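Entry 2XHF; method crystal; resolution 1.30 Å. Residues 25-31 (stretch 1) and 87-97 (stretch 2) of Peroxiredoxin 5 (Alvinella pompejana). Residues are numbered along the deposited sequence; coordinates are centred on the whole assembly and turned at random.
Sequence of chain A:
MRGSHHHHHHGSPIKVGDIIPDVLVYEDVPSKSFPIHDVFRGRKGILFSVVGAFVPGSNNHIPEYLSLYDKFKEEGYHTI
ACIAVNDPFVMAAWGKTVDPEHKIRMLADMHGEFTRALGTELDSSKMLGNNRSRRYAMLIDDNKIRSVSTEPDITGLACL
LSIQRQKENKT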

# COMPACT_ATOMS: atom_id res chain seq x y z
N VAL A 25 -8.56 -9.91 -10.47
CA VAL A 25 -8.29 -8.85 -9.53
C VAL A 25 -8.56 -9.35 -8.13
O VAL A 25 -9.10 -10.44 -7.93
CB VAL A 25 -9.10 -7.57 -9.83
CG1 VAL A 25 -8.70 -7.02 -11.18
CG2 VAL A 25 -10.58 -7.87 -9.79
N TYR A 26 -8.11 -8.58 -7.15
CA TYR A 26 -8.17 -9.00 -5.76
C TYR A 26 -9.03 -8.03 -4.98
O TYR A 26 -9.15 -6.85 -5.34
CB TYR A 26 -6.75 -9.04 -5.17
CG TYR A 26 -5.86 -9.98 -5.91
CD1 TYR A 26 -5.30 -9.63 -7.14
CD2 TYR A 26 -5.57 -11.24 -5.40
CE1 TYR A 26 -4.51 -10.51 -7.84
CE2 TYR A 26 -4.79 -12.12 -6.08
CZ TYR A 26 -4.25 -11.76 -7.29
OH TYR A 26 -3.45 -12.65 -7.97
N GLU A 27 -9.68 -8.51 -3.93
CA GLU A 27 -10.51 -7.64 -3.11
C GLU A 27 -10.40 -8.13 -1.67
O GLU A 27 -10.52 -9.34 -1.42
CB GLU A 27 -11.95 -7.70 -3.60
CG GLU A 27 -12.89 -6.71 -2.94
CD GLU A 27 -14.30 -6.79 -3.51
OE1 GLU A 27 -14.65 -7.81 -4.14
OE2 GLU A 27 -15.06 -5.83 -3.30
N ASP A 28 -10.11 -7.21 -0.76
CA ASP A 28 -9.99 -7.47 0.69
C ASP A 28 -8.73 -8.25 1.12
O ASP A 28 -7.93 -7.75 1.93
CB ASP A 28 -11.24 -8.15 1.24
CG ASP A 28 -12.48 -7.29 1.09
OD1 ASP A 28 -12.46 -6.15 1.59
OD2 ASP A 28 -13.47 -7.75 0.48
N VAL A 29 -8.54 -9.44 0.58
CA VAL A 29 -7.42 -10.29 0.96
C VAL A 29 -6.89 -11.01 -0.27
O VAL A 29 -7.62 -11.20 -1.23
CB VAL A 29 -7.82 -11.33 2.03
CG1 VAL A 29 -8.25 -10.63 3.33
CG2 VAL A 29 -8.93 -12.24 1.51
N PRO A 30 -5.60 -11.40 -0.26
CA PRO A 30 -5.01 -12.00 -1.46
C PRO A 30 -5.67 -13.31 -1.89
O PRO A 30 -5.62 -13.66 -3.07
CB PRO A 30 -3.54 -12.20 -1.08
CG PRO A 30 -3.30 -11.18 -0.00
CD PRO A 30 -4.59 -11.11 0.77
N SER A 31 -6.27 -14.03 -0.94
CA SER A 31 -6.96 -15.28 -1.27
C SER A 31 -8.30 -15.05 -1.99
O SER A 31 -8.86 -15.98 -2.59
CB SER A 31 -7.13 -16.13 -0.00
OG SER A 31 -8.04 -15.55 0.91
N ASP A 87 -1.77 -3.87 -3.18
CA ASP A 87 -2.21 -5.12 -2.59
C ASP A 87 -3.59 -4.90 -1.95
O ASP A 87 -3.95 -3.77 -1.60
CB ASP A 87 -1.17 -5.68 -1.60
CG ASP A 87 -1.13 -4.93 -0.27
OD1 ASP A 87 -0.11 -4.26 0.03
OD2 ASP A 87 -2.13 -5.02 0.48
N PRO A 88 -4.38 -5.98 -1.80
CA PRO A 88 -5.75 -5.80 -1.32
C PRO A 88 -5.88 -5.42 0.14
O PRO A 88 -6.88 -4.83 0.49
CB PRO A 88 -6.40 -7.16 -1.60
CG PRO A 88 -5.26 -8.11 -1.65
CD PRO A 88 -4.12 -7.35 -2.26
N PHE A 89 -4.89 -5.71 0.98
CA PHE A 89 -4.99 -5.26 2.38
C PHE A 89 -4.96 -3.74 2.43
O PHE A 89 -5.79 -3.09 3.10
CB PHE A 89 -3.85 -5.82 3.23
CG PHE A 89 -3.85 -7.32 3.35
CD1 PHE A 89 -4.92 -8.00 3.93
CD2 PHE A 89 -2.76 -8.06 2.91
CE1 PHE A 89 -4.87 -9.38 4.10
CE2 PHE A 89 -2.70 -9.44 3.11
CZ PHE A 89 -3.78 -10.09 3.67
N VAL A 90 -4.01 -3.16 1.71
CA VAL A 90 -3.89 -1.72 1.66
C VAL A 90 -5.13 -1.12 1.00
O VAL A 90 -5.71 -0.15 1.47
CB VAL A 90 -2.60 -1.31 0.93
CG1 VAL A 90 -2.66 0.17 0.61
CG2 VAL A 90 -1.37 -1.66 1.76
N MET A 91 -5.54 -1.70 -0.12
CA MET A 91 -6.69 -1.16 -0.85
C MET A 91 -7.96 -1.16 0.00
O MET A 91 -8.67 -0.19 0.05
CB MET A 91 -6.90 -1.95 -2.13
CG MET A 91 -7.89 -1.31 -3.01
SD MET A 91 -7.16 0.08 -3.87
CE MET A 91 -8.52 0.48 -5.03
N ALA A 92 -8.21 -2.26 0.70
CA ALA A 92 -9.42 -2.38 1.51
C ALA A 92 -9.40 -1.39 2.68
O ALA A 92 -10.42 -0.79 3.00
CB ALA A 92 -9.59 -3.81 2.01
N ALA A 93 -8.24 -1.24 3.33
CA ALA A 93 -8.13 -0.35 4.48
C ALA A 93 -8.39 1.07 4.00
O ALA A 93 -9.10 1.83 4.63
CB ALA A 93 -6.77 -0.45 5.12
N TRP A 94 -7.79 1.41 2.88
CA TRP A 94 -7.99 2.73 2.30
C TRP A 94 -9.47 2.99 1.95
O TRP A 94 -10.03 4.04 2.27
CB TRP A 94 -7.13 2.90 1.05
CG TRP A 94 -7.34 4.21 0.36
CD1 TRP A 94 -7.00 5.43 0.83
CD2 TRP A 94 -7.95 4.41 -0.90
NE1 TRP A 94 -7.33 6.40 -0.09
CE2 TRP A 94 -7.94 5.79 -1.15
CE3 TRP A 94 -8.50 3.55 -1.86
CZ2 TRP A 94 -8.45 6.34 -2.31
CZ3 TRP A 94 -9.02 4.10 -3.01
CH2 TRP A 94 -8.98 5.49 -3.24
N GLY A 95 -10.10 2.02 1.31
CA GLY A 95 -11.49 2.13 0.91
C GLY A 95 -12.37 2.44 2.10
O GLY A 95 -13.29 3.26 2.00
N LYS A 96 -12.12 1.80 3.25
CA LYS A 96 -12.93 2.06 4.44
C LYS A 96 -12.80 3.50 4.93
O LYS A 96 -13.74 4.05 5.48
CB LYS A 96 -12.61 1.08 5.57
CG LYS A 96 -13.03 -0.32 5.24
CD LYS A 96 -12.70 -1.28 6.37
CE LYS A 96 -13.12 -2.70 6.04
NZ LYS A 96 -12.43 -3.23 4.84
N THR A 97 -11.65 4.13 4.69
CA THR A 97 -11.45 5.51 5.13
C THR A 97 -12.13 6.52 4.21
O THR A 97 -12.56 7.60 4.67
CB THR A 97 -9.95 5.89 5.24
OG1 THR A 97 -9.40 6.13 3.93
CG2 THR A 97 -9.17 4.81 6.00
O HOH W 1 -11.33 -6.03 4.14

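The segment from Val-25 to Ser-31 passes over the first turns of the helix that starts at Pro-88, and the two bury 335 Å² between them without a single direct hydrogen bond. Val-25, in the strand, lies beyond reach of the helix. Contact begins at Tyr-26, whose CA-to-CB bond points toward the helix and brings CB to 3.9 Å from CG of Pro-88; the ring then leads away, so only the base of this side chain takes part. The CA-to-CB bond of Glu-27 points away, and its carboxylate is engaged elsewhere in the structure; its backbone C lies 4.1 Å from Pro-88 CB.

At Asp-28 the backbone adopts a positive phi of 73°, and Val-29 N donates to Glu-27 O (2.8 Å) across the turn. Here the two stretches come closest by their CA atoms, 5.0 Å between Asp-28 CA and Pro-88 CA. Asp-28 O lies 3.4 Å from Pro-88 O, but both are acceptors and no bond can form; Pro-88 O instead accepts from Ala-92 N (2.9 Å) within the helix. The carboxylate of Asp-28 reaches along the helix, with OD1 3.7 Å from Ala-92 CB. Asp-28 OD1 remains 4.4 Å from Lys-96 NZ, too far for a salt bridge, and a water spans the gap, donating to Asp-28 OD1 (2.8 Å) and accepting from Lys-96 NZ (3.1 Å).

Beyond this polar link the contact is apolar. Val-29 CG1 packs 3.7 Å from Phe-89 CE1, while its backbone C sits 3.6 Å from Pro-88 CG. Pro-30 completes the patch: its CD lies 3.9 Å from Pro-88 CG and only 3.2 Å from Phe-89 CZ, a tight approach that is oblique to the aromatic ring. Ser-31 makes no contact.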